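Local coordinates for protein PA0821 (Pseudomonas aeruginosa, PDB 7DRG) that is probably the immunity protein (antitoxin) of a type VI secretion system, thought to neutralise a putative VRR-NUC domain nuclease effector, at residues F62-R67 with F166-R171; G299-T304 with R330-D335. All coordinates share one frame; numbering follows the deposited sequence.

In the fold
Contact 1 comes first along the chain and is complete before contact 2 begins. It joins two nearly antiparallel helices, 52-69 and 161-173, whereas contact 2 ties two loops that flank helix 321-328, one following helix 288-297 and the other leading to helix 338-348. The two contacts share no helix or strand. Their centres are 30 Å apart on opposite sides of the chain's centre, and their nearest atoms stay about 14 Å apart. Contact 1 is half buried against strands, while contact 2 is a surface salt bridge. Contact 1 joins segments 99 residues apart and contact 2 segments 26 apart, making them independent tertiary links in different parts of the presumed immunity protein.

Contact 1. Residues F62-R67 with F166-R171; sequences FDEFER and FIDFAR
E64 reaches across from helix 52-69 to D168 and to the ring of F169 on helix 161-173. The closest approach joins two acids: E64 OE2 stands 2.6 Å from D168 OD2, a separation at which one carboxyl group probably holds a proton. Their side chains cross at about a right angle, with the carboxylate planes inclined to one another. The other oxygen, E64 OE1, lies in the plane of the F169 ring, at its edge and 3.8 Å from CE1, where the slightly positive ring hydrogens suit an acceptor. Below this polar layer the meeting is apolar and looser: F65 CB comes to 4.3 Å from F169 CZ, again at the ring edge. With CG of F169 beside the backbone N (chi1 -64°), the ring extends into the gap between the helices.

An arginine pairs with each acid and would probably offset some of the negative charge. E64 OE1 forms a salt bridge with R172, and R171 NH2 gives D168 OD1 a 2.7 Å hydrogen bond within a salt bridge. That bond is bent, at 137°, although OD1 lies close to the guanidinium plane. Q164 NE2 also donates to D168 OD1, so that this oxygen takes two bonds from its own helix; the other terminal nitrogen of R171, NH1, pairs with E360. Deeper down, the aromatic residues suit the sheet-facing side: F169 meets F148 and L44, while F65 packs on F127 and W125.

The segment axes run 10.8 Å apart at 167°, a wide spacing that long and bulky side chains can bridge. This is an antiparallel helix pair laid against antiparallel β-strands, with phenylalanines on the inner side and a charged network along the outer one, in a mixed α+β protein.

Contact 2. Residues G299-T304 with R330-D335; sequences GIRYET and RLDVED
R301 and D332 face each other from two irregular loop segments whose backbones stay well apart, their CA atoms 11.2 Å from one another, so the long arginine side chain has to span most of the gap to the short aspartate. The two side chains come from opposite directions and meet end-on in a bidentate salt bridge. R301 NH1 donates to D332 OD1 at 2.8 Å, and R301 NH2 donates to D332 OD2 at 2.9 Å. Both bonds are nearly straight, at 167° and 162°, and both use the syn sides of the carboxylate. The two flat groups are nearly coplanar, and the pair of bonds, one to each oxygen, resists rotation of either group. Arginine suits its place because its two terminal nitrogens match the spacing of the carboxylate oxygens; its chain starts out extended and then bends at chi3 (68°) to present that end. Aspartate, short and stiff, holds its carboxylate close to its own loop. D332 OD1 has a second donor in N294, so this oxygen receives two hydrogen bonds.

The bridge lies at the surface, between the loop after helix 288-297 and the loop joining helices 321-328 and 338-348. N294 belongs to helix 288-297, against which L331 and V333 also pack, while V333 reaches I338 and W341 of helix 338-348. Within segment 299-304, Y302 stacks on F222 and I300 touches L243 of helix 238-243.

Contact 1. Residues F62-R67 with F166-R171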
loop_
_atom_site.group_PDB
_atom_site.type_symbol
_atom_site.label_atom_id
_atom_site.label_comp_id
_atom_site.label_asym_id
_atom_site.label_seq_id
_atom_site.Cartn_x
_atom_site.Cartn_y
_atom_site.Cartn_z
ATOM N N PHE B 62 12.232 -6.237 -33.212
ATOM C CA PHE B 62 13.428 -5.992 -32.421
ATOM C C PHE B 62 14.346 -4.979 -33.093
ATOM O O PHE B 62 14.954 -4.149 -32.408
ATOM C CB PHE B 62 14.174 -7.298 -32.141
ATOM C CG PHE B 62 15.336 -7.124 -31.204
ATOM C CD1 PHE B 62 15.122 -6.693 -29.904
ATOM C CD2 PHE B 62 16.634 -7.372 -31.617
ATOM C CE1 PHE B 62 16.176 -6.510 -29.028
ATOM C CE2 PHE B 62 17.698 -7.196 -30.733
ATOM C CZ PHE B 62 17.461 -6.768 -29.440
ATOM N N ASP B 63 14.469 -5.025 -34.428
ATOM C CA ASP B 63 15.279 -4.021 -35.119
ATOM C C ASP B 63 14.785 -2.612 -34.804
ATOM O O ASP B 63 15.580 -1.708 -34.527
ATOM C CB ASP B 63 15.241 -4.249 -36.630
ATOM C CG ASP B 63 16.068 -5.440 -37.085
ATOM O OD1 ASP B 63 16.941 -5.913 -36.325
ATOM O OD2 ASP B 63 15.847 -5.882 -38.237
ATOM N N GLU B 64 13.465 -2.416 -34.861
ATOM C CA GLU B 64 12.855 -1.126 -34.543
ATOM C C GLU B 64 13.146 -0.708 -33.108
ATOM O O GLU B 64 13.466 0.455 -32.832
ATOM C CB GLU B 64 11.350 -1.213 -34.749
ATOM C CG GLU B 64 10.841 -0.768 -36.066
ATOM C CD GLU B 64 9.355 -0.498 -35.994
ATOM O OE1 GLU B 64 8.577 -1.470 -36.062
ATOM O OE2 GLU B 64 8.975 0.684 -35.840
ATOM N N PHE B 65 12.998 -1.648 -32.175
ATOM C CA PHE B 65 13.228 -1.355 -30.766
ATOM C C PHE B 65 14.701 -1.082 -30.499
ATOM O O PHE B 65 15.049 -0.152 -29.761
ATOM C CB PHE B 65 12.725 -2.529 -29.929
ATOM C CG PHE B 65 13.024 -2.417 -28.466
ATOM C CD1 PHE B 65 12.227 -1.639 -27.644
ATOM C CD2 PHE B 65 14.096 -3.104 -27.911
ATOM C CE1 PHE B 65 12.495 -1.548 -26.285
ATOM C CE2 PHE B 65 14.363 -3.017 -26.548
ATOM C CZ PHE B 65 13.562 -2.231 -25.747
ATOM N N GLU B 66 15.577 -1.876 -31.111
ATOM C CA GLU B 66 17.004 -1.773 -30.835
ATOM C C GLU B 66 17.579 -0.455 -31.336
ATOM O O GLU B 66 18.574 0.028 -30.781
ATOM C CB GLU B 66 17.737 -2.965 -31.456
ATOM C CG GLU B 66 19.143 -3.179 -30.954
ATOM C CD GLU B 66 19.772 -4.447 -31.507
ATOM O OE1 GLU B 66 19.642 -4.692 -32.728
ATOM O OE2 GLU B 66 20.395 -5.199 -30.720
ATOM N N ARG B 67 16.980 0.143 -32.375
ATOM C CA ARG B 67 17.442 1.459 -32.808
ATOM C C ARG B 67 17.363 2.466 -31.669
ATOM O O ARG B 67 18.230 3.342 -31.551
ATOM C CB ARG B 67 16.632 1.952 -34.008
ATOM C CG ARG B 67 17.170 3.252 -34.594
ATOM C CD ARG B 67 16.331 3.760 -35.760
ATOM N NE ARG B 67 14.958 4.054 -35.355
ATOM C CZ ARG B 67 14.575 5.179 -34.762
ATOM N NH1 ARG B 67 15.462 6.132 -34.502
ATOM N NH2 ARG B 67 13.304 5.349 -34.426
ATOM N N PHE B 166 4.333 0.398 -30.628
ATOM C CA PHE B 166 3.187 -0.439 -30.288
ATOM C C PHE B 166 2.294 -0.668 -31.503
ATOM O O PHE B 166 1.856 -1.798 -31.758
ATOM C CB PHE B 166 2.400 0.191 -29.130
ATOM C CG PHE B 166 1.411 -0.740 -28.497
ATOM C CD1 PHE B 166 1.820 -1.643 -27.529
ATOM C CD2 PHE B 166 0.074 -0.717 -28.864
ATOM C CE1 PHE B 166 0.908 -2.508 -26.949
ATOM C CE2 PHE B 166 -0.835 -1.576 -28.285
ATOM C CZ PHE B 166 -0.415 -2.472 -27.320
ATOM N N ILE B 167 2.038 0.386 -32.279
ATOM C CA ILE B 167 1.229 0.238 -33.484
ATOM C C ILE B 167 1.966 -0.591 -34.531
ATOM O O ILE B 167 1.379 -1.475 -35.163
ATOM C CB ILE B 167 0.837 1.619 -34.032
ATOM C CG1 ILE B 167 0.143 2.462 -32.956
ATOM C CG2 ILE B 167 -0.036 1.461 -35.269
ATOM C CD1 ILE B 167 -1.006 1.771 -32.276
ATOM N N ASP B 168 3.254 -0.308 -34.746
ATOM C CA ASP B 168 4.027 -1.065 -35.729
ATOM C C ASP B 168 4.057 -2.544 -35.381
ATOM O O ASP B 168 3.930 -3.399 -36.266
ATOM C CB ASP B 168 5.453 -0.524 -35.825
ATOM C CG ASP B 168 5.537 0.786 -36.607
ATOM O OD1 ASP B 168 4.502 1.246 -37.116
ATOM O OD2 ASP B 168 6.643 1.365 -36.699
ATOM N N PHE B 169 4.219 -2.866 -34.093
ATOM C CA PHE B 169 4.280 -4.270 -33.693
ATOM C C PHE B 169 2.921 -4.939 -33.857
ATOM O O PHE B 169 2.836 -6.093 -34.296
ATOM C CB PHE B 169 4.738 -4.412 -32.229
ATOM C CG PHE B 169 6.143 -3.931 -31.944
ATOM C CD1 PHE B 169 6.961 -3.417 -32.931
ATOM C CD2 PHE B 169 6.643 -4.019 -30.645
ATOM C CE1 PHE B 169 8.238 -2.979 -32.642
ATOM C CE2 PHE B 169 7.922 -3.584 -30.348
ATOM C CZ PHE B 169 8.724 -3.072 -31.340
ATOM N N ALA B 170 1.849 -4.235 -33.489
ATOM C CA ALA B 170 0.510 -4.783 -33.666
ATOM C C ALA B 170 0.251 -5.092 -35.130
ATOM O O ALA B 170 -0.328 -6.133 -35.467
ATOM C CB ALA B 170 -0.532 -3.796 -33.142
ATOM N N ARG B 171 0.686 -4.192 -36.007
ATOM C CA ARG B 171 0.475 -4.357 -37.438
ATOM C C ARG B 171 1.134 -5.631 -37.960
ATOM O O ARG B 171 0.555 -6.334 -38.799
ATOM C CB ARG B 171 1.010 -3.118 -38.154
ATOM C CG ARG B 171 0.638 -2.981 -39.602
ATOM C CD ARG B 171 0.416 -1.508 -39.915
ATOM N NE ARG B 171 1.432 -0.644 -39.309
ATOM C CZ ARG B 171 1.234 0.638 -39.019
ATOM N NH1 ARG B 171 0.055 1.199 -39.268
ATOM N NH2 ARG B 171 2.206 1.362 -38.472
#

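Contact 2. Residues G299-T304 with R330-D335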
loop_
_atom_site.group_PDB
_atom_site.type_symbol
_atom_site.label_atom_id
_atom_site.label_comp_id
_atom_site.label_asym_id
_atom_site.label_seq_id
_atom_site.Cartn_x
_atom_site.Cartn_y
_atom_site.Cartn_z
ATOM N N GLY B 299 -17.822 -5.388 -20.661
ATOM C CA GLY B 299 -18.592 -6.521 -21.140
ATOM C C GLY B 299 -17.756 -7.614 -21.772
ATOM O O GLY B 299 -18.228 -8.750 -21.887
ATOM N N ILE B 300 -16.525 -7.305 -22.183
ATOM C CA ILE B 300 -15.628 -8.310 -22.739
ATOM C C ILE B 300 -14.394 -8.516 -21.857
ATOM O O ILE B 300 -13.369 -8.985 -22.329
ATOM C CB ILE B 300 -15.223 -7.977 -24.189
ATOM C CG1 ILE B 300 -14.438 -6.659 -24.271
ATOM C CG2 ILE B 300 -16.449 -7.956 -25.089
ATOM C CD1 ILE B 300 -13.606 -6.511 -25.548
ATOM N N ARG B 301 -14.480 -8.178 -20.575
ATOM C CA ARG B 301 -13.375 -8.397 -19.650
ATOM C C ARG B 301 -13.468 -9.791 -19.038
ATOM O O ARG B 301 -14.564 -10.291 -18.770
ATOM C CB ARG B 301 -13.389 -7.336 -18.547
ATOM C CG ARG B 301 -12.128 -7.294 -17.694
ATOM C CD ARG B 301 -12.222 -6.158 -16.694
ATOM N NE ARG B 301 -13.248 -6.393 -15.682
ATOM C CZ ARG B 301 -14.012 -5.439 -15.162
ATOM N NH1 ARG B 301 -13.877 -4.186 -15.575
ATOM N NH2 ARG B 301 -14.919 -5.737 -14.243
ATOM N N TYR B 302 -12.312 -10.420 -18.823
ATOM C CA TYR B 302 -12.292 -11.697 -18.122
ATOM C C TYR B 302 -12.928 -11.546 -16.745
ATOM O O TYR B 302 -12.687 -10.565 -16.039
ATOM C CB TYR B 302 -10.858 -12.216 -17.967
ATOM C CG TYR B 302 -10.191 -12.701 -19.235
ATOM C CD1 TYR B 302 -10.566 -13.902 -19.831
ATOM C CD2 TYR B 302 -9.163 -11.976 -19.818
ATOM C CE1 TYR B 302 -9.951 -14.353 -20.992
ATOM C CE2 TYR B 302 -8.541 -12.418 -20.970
ATOM C CZ TYR B 302 -8.934 -13.606 -21.551
ATOM O OH TYR B 302 -8.307 -14.039 -22.700
ATOM N N GLU B 303 -13.762 -12.519 -16.370
ATOM C CA GLU B 303 -14.326 -12.514 -15.025
ATOM C C GLU B 303 -13.274 -12.876 -13.990
ATOM O O GLU B 303 -13.326 -12.398 -12.849
ATOM C CB GLU B 303 -15.505 -13.480 -14.950
ATOM C CG GLU B 303 -16.532 -13.271 -16.047
ATOM C CD GLU B 303 -17.726 -14.194 -15.917
ATOM O OE1 GLU B 303 -17.971 -14.986 -16.852
ATOM O OE2 GLU B 303 -18.418 -14.127 -14.878
ATOM N N THR B 304 -12.322 -13.722 -14.372
ATOM C CA THR B 304 -11.185 -14.076 -13.540
ATOM C C THR B 304 -10.039 -14.475 -14.461
ATOM O O THR B 304 -10.264 -14.987 -15.562
ATOM C CB THR B 304 -11.529 -15.219 -12.579
ATOM O OG1 THR B 304 -10.375 -15.555 -11.801
ATOM C CG2 THR B 304 -11.994 -16.448 -13.353
ATOM N N ARG B 330 -10.970 -2.835 -10.784
ATOM C CA ARG B 330 -10.558 -1.630 -10.064
ATOM C C ARG B 330 -11.043 -0.334 -10.705
ATOM O O ARG B 330 -11.137 0.683 -10.007
ATOM C CB ARG B 330 -9.036 -1.597 -9.926
ATOM C CG ARG B 330 -8.328 -1.428 -11.247
ATOM C CD ARG B 330 -6.868 -1.874 -11.202
ATOM N NE ARG B 330 -6.270 -1.555 -12.496
ATOM C CZ ARG B 330 -6.504 -2.236 -13.616
ATOM N NH1 ARG B 330 -7.280 -3.314 -13.599
ATOM N NH2 ARG B 330 -5.963 -1.830 -14.759
ATOM N N LEU B 331 -11.356 -0.333 -11.993
ATOM C CA LEU B 331 -11.783 0.880 -12.673
ATOM C C LEU B 331 -13.300 1.006 -12.804
ATOM O O LEU B 331 -13.782 2.027 -13.312
ATOM C CB LEU B 331 -11.134 0.943 -14.062
ATOM C CG LEU B 331 -9.601 0.980 -14.113
ATOM C CD1 LEU B 331 -9.086 0.716 -15.535
ATOM C CD2 LEU B 331 -9.106 2.321 -13.625
ATOM N N ASP B 332 -14.059 0.001 -12.366
ATOM C CA ASP B 332 -15.507 -0.001 -12.557
ATOM C C ASP B 332 -16.177 1.136 -11.794
ATOM O O ASP B 332 -15.801 1.457 -10.663
ATOM C CB ASP B 332 -16.103 -1.332 -12.094
ATOM C CG ASP B 332 -15.819 -2.474 -13.046
ATOM O OD1 ASP B 332 -15.259 -2.229 -14.135
ATOM O OD2 ASP B 332 -16.169 -3.623 -12.701
ATOM N N VAL B 333 -17.193 1.735 -12.422
ATOM C CA VAL B 333 -18.030 2.766 -11.820
ATOM C C VAL B 333 -19.487 2.449 -12.142
ATOM O O VAL B 333 -19.790 1.602 -12.982
ATOM C CB VAL B 333 -17.664 4.186 -12.309
ATOM C CG1 VAL B 333 -16.227 4.539 -11.948
ATOM C CG2 VAL B 333 -17.889 4.305 -13.804
ATOM N N GLU B 334 -20.397 3.143 -11.456
ATOM C CA GLU B 334 -21.822 2.995 -11.740
ATOM C C GLU B 334 -22.196 3.752 -13.008
ATOM O O GLU B 334 -21.637 4.813 -13.300
ATOM C CB GLU B 334 -22.671 3.506 -10.571
ATOM C CG GLU B 334 -22.423 2.803 -9.243
ATOM C CD GLU B 334 -22.599 1.300 -9.330
ATOM O OE1 GLU B 334 -23.474 0.840 -10.097
ATOM O OE2 GLU B 334 -21.854 0.576 -8.634
ATOM N N ASP B 335 -23.155 3.193 -13.758
ATOM C CA ASP B 335 -23.632 3.825 -14.989
ATOM C C ASP B 335 -24.022 5.279 -14.763
ATOM O O ASP B 335 -23.763 6.141 -15.612
ATOM C CB ASP B 335 -24.831 3.058 -15.553
ATOM C CG ASP B 335 -24.466 1.680 -16.056
ATOM O OD1 ASP B 335 -23.389 1.173 -15.682
ATOM O OD2 ASP B 335 -25.259 1.104 -16.833
#